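Local coordinates for O-ureido-L-serine synthase (Streptomyces lavendulae, PDB 3X43), which uses pyridoxal 5'-phosphate to join hydroxyurea to O-acetyl-L-serine, giving O-ureido-L-serine on the route to the antibiotic D-cycloserine, at residues V31-F36 and A288-T293. Numbering follows the deposited sequence.
Sequences VKVESF and AMLPDT. With PLP (pyridoxal-5'-phosphate), chain J.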
ATOM      1  N   VAL B  31      -1.951  -5.599  17.614  1.00 29.43           N
ATOM      2  CA  VAL B  31      -3.154  -4.830  17.800  1.00 28.29           C
ATOM      3  C   VAL B  31      -3.627  -4.140  16.510  1.00 31.61           C
ATOM      4  O   VAL B  31      -2.810  -3.632  15.744  1.00 30.41           O
ATOM      5  CB  VAL B  31      -2.858  -3.844  18.949  1.00 32.88           C
ATOM      6  CG1 VAL B  31      -2.642  -2.433  18.428  1.00 30.90           C
ATOM      7  CG2 VAL B  31      -3.923  -3.957  19.998  1.00 31.67           C
ATOM      8  N   LYS B  32      -4.942  -4.151  16.266  1.00 32.39           N
ATOM      9  CA  LYS B  32      -5.534  -3.520  15.073  1.00 28.88           C
ATOM     10  C   LYS B  32      -6.132  -2.155  15.416  1.00 28.79           C
ATOM     11  O   LYS B  32      -7.125  -2.072  16.126  1.00 31.95           O
ATOM     12  CB  LYS B  32      -6.621  -4.421  14.477  1.00 28.29           C
ATOM     13  CG  LYS B  32      -6.919  -4.133  12.999  1.00 27.54           C
ATOM     14  CD  LYS B  32      -7.317  -5.400  12.270  1.00 26.55           C
ATOM     15  CE  LYS B  32      -7.968  -5.112  10.932  1.00 28.66           C
ATOM     16  NZ  LYS B  32      -7.087  -4.337  10.014  1.00 26.45           N
ATOM     17  N   VAL B  33      -5.532  -1.086  14.899  1.00 30.57           N
ATOM     18  CA  VAL B  33      -5.980   0.278  15.193  1.00 32.58           C
ATOM     19  C   VAL B  33      -7.056   0.812  14.242  1.00 30.95           C
ATOM     20  O   VAL B  33      -6.751   1.308  13.166  1.00 31.89           O
ATOM     21  CB  VAL B  33      -4.768   1.250  15.186  1.00 32.88           C
ATOM     22  CG1 VAL B  33      -5.079   2.501  15.968  1.00 26.98           C
ATOM     23  CG2 VAL B  33      -3.558   0.554  15.761  1.00 33.32           C
ATOM     24  N   GLU B  34      -8.316   0.731  14.658  1.00 31.49           N
ATOM     25  CA  GLU B  34      -9.415   1.206  13.827  1.00 32.31           C
ATOM     26  C   GLU B  34      -9.605   2.715  13.866  1.00 33.40           C
ATOM     27  O   GLU B  34     -10.502   3.249  13.214  1.00 37.51           O
ATOM     28  CB  GLU B  34     -10.712   0.508  14.220  1.00 31.98           C
ATOM     29  CG  GLU B  34     -10.747  -0.970  13.812  1.00 33.33           C
ATOM     30  CD  GLU B  34     -10.856  -1.166  12.300  1.00 36.68           C
ATOM     31  OE1 GLU B  34     -10.109  -1.997  11.748  1.00 36.68           O
ATOM     32  OE2 GLU B  34     -11.689  -0.491  11.662  1.00 32.99           O
ATOM     33  N   SER B  35      -8.757   3.403  14.620  1.00 33.28           N
ATOM     34  CA  SER B  35      -8.832   4.854  14.716  1.00 31.84           C
ATOM     35  C   SER B  35      -8.223   5.465  13.460  1.00 32.53           C
ATOM     36  O   SER B  35      -8.339   6.673  13.217  1.00 28.32           O
ATOM     37  CB  SER B  35      -8.071   5.358  15.953  1.00 34.37           C
ATOM     38  OG  SER B  35      -6.690   5.042  15.881  1.00 31.68           O
ATOM     39  N   PHE B  36      -7.567   4.631  12.663  1.00 29.52           N
ATOM     40  CA  PHE B  36      -6.963   5.121  11.440  1.00 31.49           C
ATOM     41  C   PHE B  36      -8.028   5.436  10.385  1.00 30.85           C
ATOM     42  O   PHE B  36      -7.750   6.128   9.411  1.00 34.01           O
ATOM     43  CB  PHE B  36      -5.950   4.107  10.911  1.00 31.71           C
ATOM     44  CG  PHE B  36      -4.567   4.298  11.467  1.00 33.19           C
ATOM     45  CD1 PHE B  36      -3.667   5.165  10.850  1.00 33.34           C
ATOM     46  CD2 PHE B  36      -4.172   3.642  12.625  1.00 34.44           C
ATOM     47  CE1 PHE B  36      -2.395   5.379  11.376  1.00 31.53           C
ATOM     48  CE2 PHE B  36      -2.893   3.850  13.164  1.00 34.85           C
ATOM     49  CZ  PHE B  36      -2.009   4.716  12.539  1.00 34.32           C
ATOM     50  N   ALA B 288      -5.621  -8.246  19.110  1.00 26.62           N
ATOM     51  CA  ALA B 288      -6.703  -7.557  19.786  1.00 25.42           C
ATOM     52  C   ALA B 288      -7.193  -6.393  18.922  1.00 28.12           C
ATOM     53  O   ALA B 288      -6.394  -5.742  18.249  1.00 28.87           O
ATOM     54  CB  ALA B 288      -6.215  -7.043  21.134  1.00 22.79           C
ATOM     55  N   MET B 289      -8.504  -6.147  18.945  1.00 27.86           N
ATOM     56  CA  MET B 289      -9.115  -5.057  18.174  1.00 29.24           C
ATOM     57  C   MET B 289      -9.177  -3.765  18.984  1.00 28.23           C
ATOM     58  O   MET B 289      -9.645  -3.765  20.114  1.00 33.05           O
ATOM     59  CB  MET B 289     -10.548  -5.417  17.753  1.00 26.73           C
ATOM     60  CG  MET B 289     -10.678  -6.547  16.734  1.00 25.85           C
ATOM     61  SD  MET B 289     -10.049  -6.147  15.085  1.00 33.12           S
ATOM     62  CE  MET B 289     -10.933  -4.640  14.678  1.00 23.76           C
ATOM     63  N   LEU B 290      -8.721  -2.668  18.384  1.00 27.97           N
ATOM     64  CA  LEU B 290      -8.727  -1.341  19.002  1.00 26.14           C
ATOM     65  C   LEU B 290      -9.786  -0.567  18.194  1.00 26.87           C
ATOM     66  O   LEU B 290      -9.473   0.084  17.200  1.00 25.03           O
ATOM     67  CB  LEU B 290      -7.354  -0.690  18.829  1.00 26.28           C
ATOM     68  CG  LEU B 290      -6.319  -0.844  19.942  1.00 30.30           C
ATOM     69  CD1 LEU B 290      -6.269  -2.277  20.431  1.00 19.77           C
ATOM     70  CD2 LEU B 290      -4.969  -0.401  19.421  1.00 28.71           C
ATOM     71  N   PRO B 291     -11.041  -0.593  18.646  1.00 26.47           N
ATOM     72  CA  PRO B 291     -12.130   0.086  17.934  1.00 29.42           C
ATOM     73  C   PRO B 291     -12.119   1.582  17.645  1.00 31.14           C
ATOM     74  O   PRO B 291     -12.677   2.006  16.635  1.00 34.52           O
ATOM     75  CB  PRO B 291     -13.386  -0.343  18.709  1.00 27.80           C
ATOM     76  CG  PRO B 291     -12.941  -1.554  19.526  1.00 26.64           C
ATOM     77  CD  PRO B 291     -11.523  -1.247  19.875  1.00 22.18           C
ATOM     78  N   ASP B 292     -11.510   2.396  18.493  1.00 33.12           N
ATOM     79  CA  ASP B 292     -11.541   3.824  18.216  1.00 34.56           C
ATOM     80  C   ASP B 292     -10.473   4.643  18.912  1.00 35.12           C
ATOM     81  O   ASP B 292      -9.701   4.114  19.718  1.00 37.79           O
ATOM     82  CB  ASP B 292     -12.934   4.392  18.543  1.00 35.77           C
ATOM     83  CG  ASP B 292     -13.254   4.403  20.050  1.00 40.75           C
ATOM     84  OD1 ASP B 292     -12.448   3.910  20.871  1.00 37.35           O
ATOM     85  OD2 ASP B 292     -14.336   4.919  20.411  1.00 40.10           O
ATOM     86  N   THR B 293     -10.428   5.931  18.577  1.00 30.08           N
ATOM     87  CA  THR B 293      -9.452   6.845  19.161  1.00 33.43           C
ATOM     88  C   THR B 293      -9.871   7.293  20.556  1.00 36.19           C
ATOM     89  O   THR B 293     -11.049   7.561  20.807  1.00 35.23           O
ATOM     90  CB  THR B 293      -9.258   8.110  18.303  1.00 30.61           C
ATOM     91  OG1 THR B 293      -8.468   9.055  19.030  1.00 37.54           O
ATOM     92  CG2 THR B 293     -10.595   8.748  17.962  1.00 32.99           C
TER
HETATM   93  N1  PLP J 401     -16.110  -0.379  20.736  1.00 35.43           N
HETATM   94  C2  PLP J 401     -16.548   0.871  20.285  1.00 38.66           C
HETATM   95  C2A PLP J 401     -16.032   2.157  20.893  1.00 38.22           C
HETATM   96  C3  PLP J 401     -17.464   0.882  19.270  1.00 41.01           C
HETATM   97  O3  PLP J 401     -17.887   2.046  18.741  1.00 40.92           O
HETATM   98  C4  PLP J 401     -17.924  -0.355  18.746  1.00 38.93           C
HETATM   99  C4A PLP J 401     -18.933  -0.342  17.526  1.00 39.85           C
HETATM  100  C5  PLP J 401     -17.432  -1.581  19.277  1.00 39.49           C
HETATM  101  C6  PLP J 401     -16.537  -1.552  20.244  1.00 39.28           C
HETATM  102  C5A PLP J 401     -17.997  -2.953  18.919  1.00 38.37           C
HETATM  103  O4P PLP J 401     -17.871  -3.289  17.531  1.00 41.91           O
HETATM  104  P   PLP J 401     -18.997  -4.078  16.723  1.00 39.27           P
HETATM  105  O1P PLP J 401     -20.188  -3.233  16.743  1.00 34.42           O
HETATM  106  O2P PLP J 401     -18.497  -4.280  15.367  1.00 37.12           O
HETATM  107  O3P PLP J 401     -19.205  -5.350  17.412  1.00 31.57           O
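K32 and M289 are partners in register on two parallel strands, tied by backbone hydrogen bonds: K32 gives its N-H to A288 O (2.9 Å) and takes L290 N on its carbonyl. A third, E34 N to L290 O, closes the pairing at V33 and L290 as the chain turns into the 3-10 segment 34-36. On the face shared by K32 and M289, the two side chains run side by side, and M289 SD lies 3.9 Å from K32 CB. Unbranched and flexible, M289 bends at chi2 and chi3 (-68° and -54°), which carries CE to 3.8 Å from E34 CG. The charged ends continue past this apolar patch to opposite charges, K32 NZ in a salt bridge with E159 and E34 OE2 in one with R45; E34 OE1 is hydrogen-bonded to T14 OG1. The other face is aliphatic, suiting beta-branched V31 and V33 and small A288: V33 CG2 meets L290 CD2 at 4.0 Å. Beyond the strand, P291 and D292 belong to the cofactor pocket of this fold type II PLP enzyme. The compact apolar ring of P291 packs its CB 3.4 Å from PLP N1, while D292 OD2, hydrogen-bonded to Y297 and N73, lies by the C2A methyl. In the mixed sheet, 16-18 runs antiparallel beside 27-33 and 171-175 parallel beside 284-290, with helix 264-279 against A288 and L290 and helix 147-164 against K32.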